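Purine nucleoside phosphorylase (Caulobacter vibrioides, PDB 1XFJ) probably acts as a purine nucleoside phosphorylase of the YfiH/LACC1 family, splitting inosine and S-methyl-5'-thioadenosine with phosphate and perhaps also deaminating adenosine. Local coordinates at residues A132-Q143 with L206-A217; T160-S171 with R221-A231. One frame throughout, in Å; residues are numbered along the deposited sequence.

Contact 1: A132-Q143 with L206-A217; sequences AGWRGALDGVVQ and LPAFVLDRLATA
V142 sets one methyl on each of two neighbouring residues of helix 206-216. Its CG1, anti to the backbone N (chi1 176°), presses on CD2 of L214 at 3.5 Å, tighter than ordinary carbon-carbon contact. The other branch, CG2, rests against CB of R213 at 3.9 Å, the valine lying roughly at right angles to both partners. In the preceding short helix, 134-139, A137 CB sits 3.7 Å from CE2 of F209. The F209 ring turns its edge to helix 134-139: the C and O of A137 and the N of L138 lie near the ring plane, A137 O being 3.7 Å from CE2. F182 of helix 176-185 meets the ring edge-to-face.

R213 starts beside V142 and then bends at chi2 and chi3, so that CD passes A137 O and the guanidinium folds back to D212. There NH2 forms a salt bridge with OD2 of D212 at 2.9 Å, meeting it on the syn side and 28° out of the carboxylate plane. D212 OD1 is taken by R191, so the carboxylate is shared between two arginines. R213 NH1 donates to a water at 3.0 Å, which in turn donates to L138 O at 3.0 Å, near the C-terminal end of helix 134-139.

The axes of helices 134-139 and 206-216 come within 10.1 Å and cross at 28°, both helices running in the same general direction on one side of the six-stranded sheet, where V210 and L214 also touch strand 115-121. With no direct hydrogen bond between the segments, their adhesion rests mainly on apolar contact, supplemented by the water-mediated link from R213; D212 probably steadies that guanidinium and offsets its charge.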
loop_
_atom_site.group_PDB
_atom_site.type_symbol
_atom_site.label_atom_id
_atom_site.label_comp_id
_atom_site.label_asym_id
_atom_site.label_seq_id
_atom_site.Cartn_x
_atom_site.Cartn_y
_atom_site.Cartn_z
ATOM N N ALA A 132 0.206 -4.217 -2.495
ATOM C CA ALA A 132 0.120 -4.823 -3.816
ATOM C C ALA A 132 1.234 -4.464 -4.786
ATOM O O ALA A 132 1.102 -3.530 -5.581
ATOM C CB ALA A 132 -1.231 -4.499 -4.456
ATOM N N GLY A 133 2.334 -5.204 -4.712
ATOM C CA GLY A 133 3.417 -4.994 -5.650
ATOM C C GLY A 133 2.966 -5.750 -6.887
ATOM O O GLY A 133 1.843 -6.253 -6.911
ATOM N N TRP A 134 3.804 -5.862 -7.911
ATOM C CA TRP A 134 3.365 -6.577 -9.103
ATOM C C TRP A 134 3.069 -8.046 -8.811
ATOM O O TRP A 134 2.109 -8.603 -9.336
ATOM C CB TRP A 134 4.399 -6.463 -10.238
ATOM C CG TRP A 134 5.690 -7.204 -10.019
ATOM C CD1 TRP A 134 6.865 -6.689 -9.546
ATOM C CD2 TRP A 134 5.935 -8.592 -10.276
ATOM N NE1 TRP A 134 7.827 -7.673 -9.494
ATOM C CE2 TRP A 134 7.281 -8.850 -9.937
ATOM C CE3 TRP A 134 5.145 -9.646 -10.762
ATOM C CZ2 TRP A 134 7.858 -10.119 -10.067
ATOM C CZ3 TRP A 134 5.717 -10.907 -10.889
ATOM C CH2 TRP A 134 7.064 -11.131 -10.542
ATOM N N ARG A 135 3.881 -8.666 -7.958
ATOM C CA ARG A 135 3.695 -10.075 -7.630
ATOM C C ARG A 135 2.401 -10.320 -6.864
ATOM O O ARG A 135 1.604 -11.180 -7.243
ATOM C CB ARG A 135 4.890 -10.599 -6.825
ATOM C CG ARG A 135 4.902 -12.118 -6.644
ATOM C CD ARG A 135 6.127 -12.580 -5.851
ATOM N NE ARG A 135 7.381 -12.331 -6.563
ATOM C CZ ARG A 135 7.835 -13.066 -7.574
ATOM N NH1 ARG A 135 7.145 -14.114 -8.009
ATOM N NH2 ARG A 135 8.988 -12.751 -8.153
ATOM N N GLY A 136 2.194 -9.565 -5.788
ATOM C CA GLY A 136 0.981 -9.727 -5.004
ATOM C C GLY A 136 -0.256 -9.453 -5.838
ATOM O O GLY A 136 -1.240 -10.190 -5.777
ATOM N N ALA A 137 -0.210 -8.386 -6.628
ATOM C CA ALA A 137 -1.344 -8.034 -7.474
ATOM C C ALA A 137 -1.659 -9.162 -8.453
ATOM O O ALA A 137 -2.817 -9.549 -8.623
ATOM C CB ALA A 137 -1.048 -6.752 -8.236
ATOM N N LEU A 138 -0.623 -9.697 -9.090
ATOM C CA LEU A 138 -0.816 -10.773 -10.054
ATOM C C LEU A 138 -1.360 -12.041 -9.403
ATOM O O LEU A 138 -2.258 -12.692 -9.947
ATOM C CB LEU A 138 0.505 -11.096 -10.757
ATOM C CG LEU A 138 0.446 -12.245 -11.765
ATOM C CD1 LEU A 138 -0.494 -11.875 -12.906
ATOM C CD2 LEU A 138 1.846 -12.533 -12.295
ATOM N N ASP A 139 -0.823 -12.385 -8.238
ATOM C CA ASP A 139 -1.236 -13.596 -7.538
ATOM C C ASP A 139 -2.585 -13.525 -6.822
ATOM O O ASP A 139 -3.148 -14.561 -6.463
ATOM C CB ASP A 139 -0.139 -14.036 -6.561
ATOM C CG ASP A 139 1.152 -14.434 -7.272
ATOM O OD1 ASP A 139 1.087 -14.818 -8.461
ATOM O OD2 ASP A 139 2.232 -14.379 -6.641
ATOM N N GLY A 140 -3.104 -12.317 -6.609
ATOM C CA GLY A 140 -4.404 -12.191 -5.966
ATOM C C GLY A 140 -4.497 -11.606 -4.564
ATOM O O GLY A 140 -5.441 -11.919 -3.827
ATOM N N VAL A 141 -3.556 -10.749 -4.183
ATOM C CA VAL A 141 -3.609 -10.163 -2.847
ATOM C C VAL A 141 -4.865 -9.314 -2.644
ATOM O O VAL A 141 -5.391 -9.238 -1.533
ATOM C CB VAL A 141 -2.363 -9.295 -2.535
ATOM C CG1 VAL A 141 -2.346 -8.041 -3.395
ATOM C CG2 VAL A 141 -2.346 -8.939 -1.053
ATOM N N VAL A 142 -5.349 -8.676 -3.706
ATOM C CA VAL A 142 -6.553 -7.855 -3.584
ATOM C C VAL A 142 -7.765 -8.732 -3.272
ATOM O O VAL A 142 -8.507 -8.463 -2.331
ATOM C CB VAL A 142 -6.832 -7.044 -4.871
ATOM C CG1 VAL A 142 -8.149 -6.279 -4.730
ATOM C CG2 VAL A 142 -5.695 -6.069 -5.127
ATOM N N GLN A 143 -7.960 -9.788 -4.057
ATOM C CA GLN A 143 -9.085 -10.685 -3.827
ATOM C C GLN A 143 -8.957 -11.318 -2.442
ATOM O O GLN A 143 -9.957 -11.536 -1.758
ATOM C CB GLN A 143 -9.124 -11.779 -4.898
ATOM C CG GLN A 143 -10.300 -12.753 -4.784
ATOM C CD GLN A 143 -11.656 -12.095 -5.019
ATOM O OE1 GLN A 143 -12.407 -11.823 -4.075
ATOM N NE2 GLN A 143 -11.972 -11.832 -6.282
ATOM N N LEU A 206 0.666 -0.179 -13.193
ATOM C CA LEU A 206 0.327 -0.886 -11.965
ATOM C C LEU A 206 -0.994 -0.440 -11.338
ATOM O O LEU A 206 -1.860 -1.269 -11.058
ATOM C CB LEU A 206 1.462 -0.732 -10.944
ATOM C CG LEU A 206 1.279 -1.458 -9.609
ATOM C CD1 LEU A 206 1.204 -2.958 -9.829
ATOM C CD2 LEU A 206 2.444 -1.115 -8.695
ATOM N N PRO A 207 -1.169 0.871 -11.103
ATOM C CA PRO A 207 -2.438 1.287 -10.499
ATOM C C PRO A 207 -3.662 0.841 -11.299
ATOM O O PRO A 207 -4.668 0.433 -10.725
ATOM C CB PRO A 207 -2.298 2.808 -10.401
ATOM C CG PRO A 207 -1.334 3.144 -11.500
ATOM C CD PRO A 207 -0.319 2.035 -11.394
ATOM N N ALA A 208 -3.579 0.903 -12.623
ATOM C CA ALA A 208 -4.714 0.489 -13.436
ATOM C C ALA A 208 -4.949 -1.010 -13.275
ATOM O O ALA A 208 -6.094 -1.469 -13.237
ATOM C CB ALA A 208 -4.476 0.843 -14.901
ATOM N N PHE A 209 -3.869 -1.777 -13.169
ATOM C CA PHE A 209 -4.010 -3.217 -13.004
ATOM C C PHE A 209 -4.639 -3.525 -11.649
ATOM O O PHE A 209 -5.495 -4.398 -11.537
ATOM C CB PHE A 209 -2.659 -3.921 -13.093
ATOM C CG PHE A 209 -2.755 -5.410 -12.931
ATOM C CD1 PHE A 209 -3.329 -6.193 -13.927
ATOM C CD2 PHE A 209 -2.318 -6.027 -11.763
ATOM C CE1 PHE A 209 -3.470 -7.570 -13.764
ATOM C CE2 PHE A 209 -2.455 -7.404 -11.588
ATOM C CZ PHE A 209 -3.033 -8.177 -12.590
ATOM N N VAL A 210 -4.203 -2.807 -10.619
ATOM C CA VAL A 210 -4.743 -3.008 -9.279
ATOM C C VAL A 210 -6.223 -2.618 -9.230
ATOM O O VAL A 210 -7.016 -3.265 -8.543
ATOM C CB VAL A 210 -3.953 -2.189 -8.242
ATOM C CG1 VAL A 210 -4.584 -2.328 -6.866
ATOM C CG2 VAL A 210 -2.507 -2.676 -8.205
ATOM N N LEU A 211 -6.594 -1.563 -9.952
ATOM C CA LEU A 211 -7.996 -1.143 -9.984
ATOM C C LEU A 211 -8.814 -2.246 -10.648
ATOM O O LEU A 211 -9.962 -2.492 -10.273
ATOM C CB LEU A 211 -8.152 0.175 -10.750
ATOM C CG LEU A 211 -7.714 1.435 -9.990
ATOM C CD1 LEU A 211 -7.685 2.629 -10.935
ATOM C CD2 LEU A 211 -8.664 1.694 -8.825
ATOM N N ASP A 212 -8.211 -2.919 -11.626
ATOM C CA ASP A 212 -8.879 -4.016 -12.321
ATOM C C ASP A 212 -9.086 -5.179 -11.348
ATOM O O ASP A 212 -10.115 -5.854 -11.386
ATOM C CB ASP A 212 -8.037 -4.492 -13.512
ATOM C CG ASP A 212 -8.588 -5.762 -14.148
ATOM O OD1 ASP A 212 -9.632 -5.692 -14.828
ATOM O OD2 ASP A 212 -7.976 -6.833 -13.958
ATOM N N ARG A 213 -8.104 -5.414 -10.482
ATOM C CA ARG A 213 -8.206 -6.494 -9.507
ATOM C C ARG A 213 -9.330 -6.190 -8.519
ATOM O O ARG A 213 -10.085 -7.083 -8.129
ATOM C CB ARG A 213 -6.882 -6.677 -8.755
ATOM C CG ARG A 213 -5.717 -7.174 -9.610
ATOM C CD ARG A 213 -5.971 -8.565 -10.178
ATOM N NE ARG A 213 -6.871 -8.550 -11.330
ATOM C CZ ARG A 213 -7.354 -9.644 -11.911
ATOM N NH1 ARG A 213 -7.027 -10.844 -11.444
ATOM N NH2 ARG A 213 -8.158 -9.545 -12.962
ATOM N N LEU A 214 -9.438 -4.927 -8.118
ATOM C CA LEU A 214 -10.489 -4.513 -7.196
ATOM C C LEU A 214 -11.845 -4.762 -7.850
ATOM O O LEU A 214 -12.751 -5.329 -7.236
ATOM C CB LEU A 214 -10.338 -3.028 -6.862
ATOM C CG LEU A 214 -9.234 -2.717 -5.851
ATOM C CD1 LEU A 214 -8.906 -1.230 -5.859
ATOM C CD2 LEU A 214 -9.701 -3.169 -4.470
ATOM N N ALA A 215 -11.969 -4.334 -9.102
ATOM C CA ALA A 215 -13.205 -4.506 -9.855
ATOM C C ALA A 215 -13.568 -5.979 -9.977
ATOM O O ALA A 215 -14.733 -6.355 -9.828
ATOM C CB ALA A 215 -13.061 -3.894 -11.239
ATOM N N THR A 216 -12.570 -6.811 -10.253
ATOM C CA THR A 216 -12.805 -8.241 -10.398
ATOM C C THR A 216 -13.197 -8.867 -9.062
ATOM O O THR A 216 -13.882 -9.894 -9.026
ATOM C CB THR A 216 -11.558 -8.950 -10.968
ATOM O OG1 THR A 216 -11.237 -8.383 -12.245
ATOM C CG2 THR A 216 -11.820 -10.442 -11.146
ATOM N N ALA A 217 -12.779 -8.234 -7.966
ATOM C CA ALA A 217 -13.094 -8.725 -6.627
ATOM C C ALA A 217 -14.458 -8.225 -6.144
ATOM O O ALA A 217 -14.847 -8.463 -5.001
ATOM C CB ALA A 217 -12.007 -8.296 -5.642
HETATM O O HOH W 1 -5.013 -11.744 -9.375
#

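Contact 2: T160-S171 with R221-A231; sequences TGVVGPCIGPKS and RREWVGRDTRA. With ACT (acetate ion), chain B.
At one edge of the six-stranded mixed sheet, the outermost strand 221-224 pairs in parallel with strand 160-163; the loops that follow pair again after a one-residue shift in register. The strand axes lie 4.7 Å apart at 7°, and V163 N donates to E223 O at 2.8 Å while V225 N donates to V163 O. On the face carrying V163, W224 lays its indole along the departing chain: CG anti to N (chi1 174°) directs NE1 to G164 O in a bent hydrogen bond of 2.8 Å (130° at the hydrogen). That oxygen lies in the ring plane, although NE1 stands well out of the carbonyl plane. C166 SG approaches the indole obliquely, 4.4 Å from the five-membered ring centroid. G226 CA covers one indole face from within its own segment.

In the loops, C166 N bonds to R227 O and T229 N to C166 O. T229 OG1 is hydrogen-bonded to OD1 of D113. R227 binds an acetate, probably from the crystallisation liquor, and pairs with E232. D228 spreads its carboxylate across the turn at G168-S171: G168 N meets OD1 at 3.1 Å from well above the carboxylate plane, whereas S171 OG donates to OD2 at 2.8 Å on the syn side.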
loop_
_atom_site.group_PDB
_atom_site.type_symbol
_atom_site.label_atom_id
_atom_site.label_comp_id
_atom_site.label_asym_id
_atom_site.label_seq_id
_atom_site.Cartn_x
_atom_site.Cartn_y
_atom_site.Cartn_z
ATOM N N THR A 160 -15.381 -0.122 -0.439
ATOM C CA THR A 160 -14.745 0.967 -1.174
ATOM C C THR A 160 -13.251 0.662 -1.087
ATOM O O THR A 160 -12.739 0.324 -0.014
ATOM C CB THR A 160 -15.030 2.349 -0.535
ATOM O OG1 THR A 160 -16.408 2.690 -0.726
ATOM C CG2 THR A 160 -14.163 3.431 -1.172
ATOM N N GLY A 161 -12.561 0.757 -2.219
ATOM C CA GLY A 161 -11.136 0.478 -2.245
ATOM C C GLY A 161 -10.378 1.554 -2.993
ATOM O O GLY A 161 -10.744 1.922 -4.110
ATOM N N VAL A 162 -9.314 2.059 -2.379
ATOM C CA VAL A 162 -8.520 3.114 -2.990
ATOM C C VAL A 162 -7.049 2.751 -3.089
ATOM O O VAL A 162 -6.450 2.270 -2.124
ATOM C CB VAL A 162 -8.639 4.425 -2.185
ATOM C CG1 VAL A 162 -7.753 5.501 -2.800
ATOM C CG2 VAL A 162 -10.089 4.874 -2.147
ATOM N N VAL A 163 -6.475 2.988 -4.263
ATOM C CA VAL A 163 -5.063 2.714 -4.499
ATOM C C VAL A 163 -4.304 4.000 -4.191
ATOM O O VAL A 163 -4.676 5.069 -4.664
ATOM C CB VAL A 163 -4.824 2.305 -5.968
ATOM C CG1 VAL A 163 -3.368 1.913 -6.174
ATOM C CG2 VAL A 163 -5.744 1.143 -6.330
ATOM N N GLY A 164 -3.239 3.899 -3.400
ATOM C CA GLY A 164 -2.487 5.087 -3.044
ATOM C C GLY A 164 -1.311 5.402 -3.945
ATOM O O GLY A 164 -1.221 4.890 -5.066
ATOM N N PRO A 165 -0.391 6.260 -3.480
ATOM C CA PRO A 165 0.784 6.626 -4.273
ATOM C C PRO A 165 1.570 5.363 -4.604
ATOM O O PRO A 165 1.719 4.480 -3.764
ATOM C CB PRO A 165 1.561 7.552 -3.337
ATOM C CG PRO A 165 0.490 8.142 -2.457
ATOM C CD PRO A 165 -0.377 6.938 -2.173
ATOM N N CYS A 166 2.054 5.273 -5.836
ATOM C CA CYS A 166 2.828 4.118 -6.271
ATOM C C CYS A 166 3.568 4.518 -7.536
ATOM O O CYS A 166 3.435 5.650 -7.994
ATOM C CB CYS A 166 1.905 2.922 -6.542
ATOM S SG CYS A 166 0.721 3.143 -7.898
ATOM N N ILE A 167 4.356 3.608 -8.095
ATOM C CA ILE A 167 5.081 3.940 -9.307
ATOM C C ILE A 167 4.063 4.026 -10.447
ATOM O O ILE A 167 3.281 3.101 -10.679
ATOM C CB ILE A 167 6.193 2.901 -9.591
ATOM C CG1 ILE A 167 7.074 3.390 -10.742
ATOM C CG2 ILE A 167 5.584 1.531 -9.853
ATOM C CD1 ILE A 167 8.385 2.618 -10.874
ATOM N N GLY A 168 4.066 5.160 -11.138
ATOM C CA GLY A 168 3.114 5.387 -12.211
ATOM C C GLY A 168 3.417 4.777 -13.566
ATOM O O GLY A 168 4.542 4.358 -13.831
ATOM N N PRO A 169 2.414 4.727 -14.456
ATOM C CA PRO A 169 2.552 4.166 -15.804
ATOM C C PRO A 169 3.600 4.860 -16.665
ATOM O O PRO A 169 4.045 4.309 -17.671
ATOM C CB PRO A 169 1.144 4.294 -16.380
ATOM C CG PRO A 169 0.580 5.473 -15.650
ATOM C CD PRO A 169 1.044 5.217 -14.238
ATOM N N LYS A 170 3.996 6.067 -16.278
ATOM C CA LYS A 170 5.010 6.789 -17.038
ATOM C C LYS A 170 6.385 6.497 -16.449
ATOM O O LYS A 170 7.411 6.868 -17.024
ATOM C CB LYS A 170 4.748 8.299 -16.986
ATOM C CG LYS A 170 4.959 8.930 -15.614
ATOM C CD LYS A 170 4.609 10.413 -15.626
ATOM C CE LYS A 170 4.806 11.055 -14.260
ATOM N NZ LYS A 170 6.237 11.069 -13.857
ATOM N N SER A 171 6.397 5.816 -15.306
ATOM C CA SER A 171 7.642 5.514 -14.606
ATOM C C SER A 171 8.031 4.043 -14.483
ATOM O O SER A 171 9.209 3.726 -14.314
ATOM C CB SER A 171 7.577 6.107 -13.194
ATOM O OG SER A 171 7.462 7.521 -13.225
ATOM N N ARG A 221 -16.677 0.706 -5.884
ATOM C CA ARG A 221 -16.289 2.085 -5.590
ATOM C C ARG A 221 -14.782 2.087 -5.411
ATOM O O ARG A 221 -14.270 1.621 -4.397
ATOM C CB ARG A 221 -16.979 2.560 -4.314
ATOM C CG ARG A 221 -18.488 2.589 -4.438
ATOM C CD ARG A 221 -19.169 2.759 -3.091
ATOM N NE ARG A 221 -20.611 2.905 -3.257
ATOM C CZ ARG A 221 -21.199 4.004 -3.720
ATOM N NH1 ARG A 221 -20.469 5.058 -4.055
ATOM N NH2 ARG A 221 -22.515 4.044 -3.863
ATOM N N ARG A 222 -14.075 2.630 -6.394
ATOM C CA ARG A 222 -12.622 2.622 -6.354
ATOM C C ARG A 222 -11.990 3.793 -7.088
ATOM O O ARG A 222 -12.648 4.490 -7.864
ATOM C CB ARG A 222 -12.129 1.324 -6.988
ATOM C CG ARG A 222 -12.710 1.108 -8.378
ATOM C CD ARG A 222 -12.357 -0.244 -8.975
ATOM N NE ARG A 222 -12.768 -0.326 -10.376
ATOM C CZ ARG A 222 -13.979 -0.686 -10.793
ATOM N NH1 ARG A 222 -14.925 -1.017 -9.922
ATOM N NH2 ARG A 222 -14.250 -0.699 -12.092
ATOM N N GLU A 223 -10.701 3.992 -6.837
ATOM C CA GLU A 223 -9.946 5.047 -7.497
ATOM C C GLU A 223 -8.478 4.987 -7.106
ATOM O O GLU A 223 -8.108 4.348 -6.119
ATOM C CB GLU A 223 -10.484 6.429 -7.126
ATOM C CG GLU A 223 -10.069 6.889 -5.740
ATOM C CD GLU A 223 -9.885 8.393 -5.642
ATOM O OE1 GLU A 223 -9.472 8.869 -4.563
ATOM O OE2 GLU A 223 -10.146 9.099 -6.638
ATOM N N TRP A 224 -7.648 5.642 -7.910
ATOM C CA TRP A 224 -6.221 5.750 -7.645
ATOM C C TRP A 224 -6.007 7.231 -7.362
ATOM O O TRP A 224 -6.530 8.078 -8.090
ATOM C CB TRP A 224 -5.389 5.337 -8.861
ATOM C CG TRP A 224 -3.914 5.579 -8.663
ATOM C CD1 TRP A 224 -3.192 5.329 -7.531
ATOM C CD2 TRP A 224 -2.981 6.102 -9.622
ATOM N NE1 TRP A 224 -1.876 5.662 -7.720
ATOM C CE2 TRP A 224 -1.715 6.139 -8.994
ATOM C CE3 TRP A 224 -3.089 6.540 -10.949
ATOM C CZ2 TRP A 224 -0.562 6.600 -9.646
ATOM C CZ3 TRP A 224 -1.939 6.998 -11.601
ATOM C CH2 TRP A 224 -0.693 7.023 -10.944
ATOM N N VAL A 225 -5.259 7.548 -6.309
ATOM C CA VAL A 225 -5.016 8.945 -5.955
ATOM C C VAL A 225 -4.173 9.674 -6.999
ATOM O O VAL A 225 -4.027 10.895 -6.949
ATOM C CB VAL A 225 -4.337 9.064 -4.574
ATOM C CG1 VAL A 225 -5.240 8.459 -3.509
ATOM C CG2 VAL A 225 -2.983 8.372 -4.589
ATOM N N GLY A 226 -3.613 8.918 -7.937
ATOM C CA GLY A 226 -2.830 9.521 -9.000
ATOM C C GLY A 226 -1.543 10.233 -8.623
ATOM O O GLY A 226 -1.235 11.289 -9.179
ATOM N N ARG A 227 -0.793 9.671 -7.682
ATOM C CA ARG A 227 0.482 10.256 -7.276
ATOM C C ARG A 227 1.567 9.235 -7.622
ATOM O O ARG A 227 1.452 8.059 -7.271
ATOM C CB ARG A 227 0.483 10.568 -5.772
ATOM C CG ARG A 227 -0.557 11.612 -5.349
ATOM C CD ARG A 227 -0.317 12.952 -6.040
ATOM N NE ARG A 227 0.900 13.605 -5.562
ATOM C CZ ARG A 227 0.982 14.321 -4.443
ATOM N NH1 ARG A 227 -0.087 14.489 -3.675
ATOM N NH2 ARG A 227 2.139 14.862 -4.086
ATOM N N ASP A 228 2.607 9.691 -8.321
ATOM C CA ASP A 228 3.709 8.835 -8.775
ATOM C C ASP A 228 4.913 8.916 -7.834
ATOM O O ASP A 228 5.613 9.926 -7.797
ATOM C CB ASP A 228 4.129 9.276 -10.182
ATOM C CG ASP A 228 5.040 8.279 -10.874
ATOM O OD1 ASP A 228 5.780 7.550 -10.188
ATOM O OD2 ASP A 228 5.021 8.243 -12.121
ATOM N N THR A 229 5.161 7.841 -7.093
ATOM C CA THR A 229 6.270 7.804 -6.142
ATOM C C THR A 229 7.635 8.067 -6.774
ATOM O O THR A 229 8.454 8.807 -6.223
ATOM C CB THR A 229 6.328 6.443 -5.426
ATOM O OG1 THR A 229 6.314 5.393 -6.401
ATOM C CG2 THR A 229 5.136 6.284 -4.493
ATOM N N ARG A 230 7.881 7.457 -7.927
ATOM C CA ARG A 230 9.160 7.617 -8.609
ATOM C C ARG A 230 9.383 9.028 -9.132
ATOM O O ARG A 230 10.494 9.559 -9.064
ATOM C CB ARG A 230 9.256 6.620 -9.768
ATOM C CG ARG A 230 10.579 6.649 -10.531
ATOM C CD ARG A 230 10.547 7.644 -11.681
ATOM N NE ARG A 230 11.784 7.627 -12.459
ATOM C CZ ARG A 230 12.906 8.246 -12.104
ATOM N NH1 ARG A 230 12.957 8.944 -10.976
ATOM N NH2 ARG A 230 13.981 8.166 -12.876
ATOM N N ALA A 231 8.319 9.634 -9.645
ATOM C CA ALA A 231 8.401 10.971 -10.215
ATOM C C ALA A 231 8.456 12.115 -9.207
ATOM O O ALA A 231 9.104 13.128 -9.463
ATOM C CB ALA A 231 7.236 11.187 -11.167
HETATM C C ACT B . 0.525 16.213 -0.616
HETATM O O ACT B . 1.169 16.681 -1.586
HETATM O OXT ACT B . -0.691 15.831 -0.574
HETATM C CH3 ACT B . 1.289 16.077 0.686
HETATM O O HOH W 2 11.509 5.369 -14.306
#

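How the contacts relate
From the N terminus, the chain leaves strand 126-132, enters helices 134-139 and 141-151, and continues into strand 160-163 and its following loop. It returns through helix 206-216, closing contact 1 across 62 intervening residues, and then through strand 221-224, closing contact 2 across 49. The two closures cross, since their segments alternate, with neither nested in the other. Contact 1 joins helices on one side of the six-stranded sheet; contact 2 completes that sheet's edge. Helix 206-216, one side of contact 1, also packs against strand 221-224 of contact 2: P207 CB lies 3.5 Å from W224 CD2, and A215 CB 3.4 Å from R222 CZ. The contact centres are about 12 Å apart.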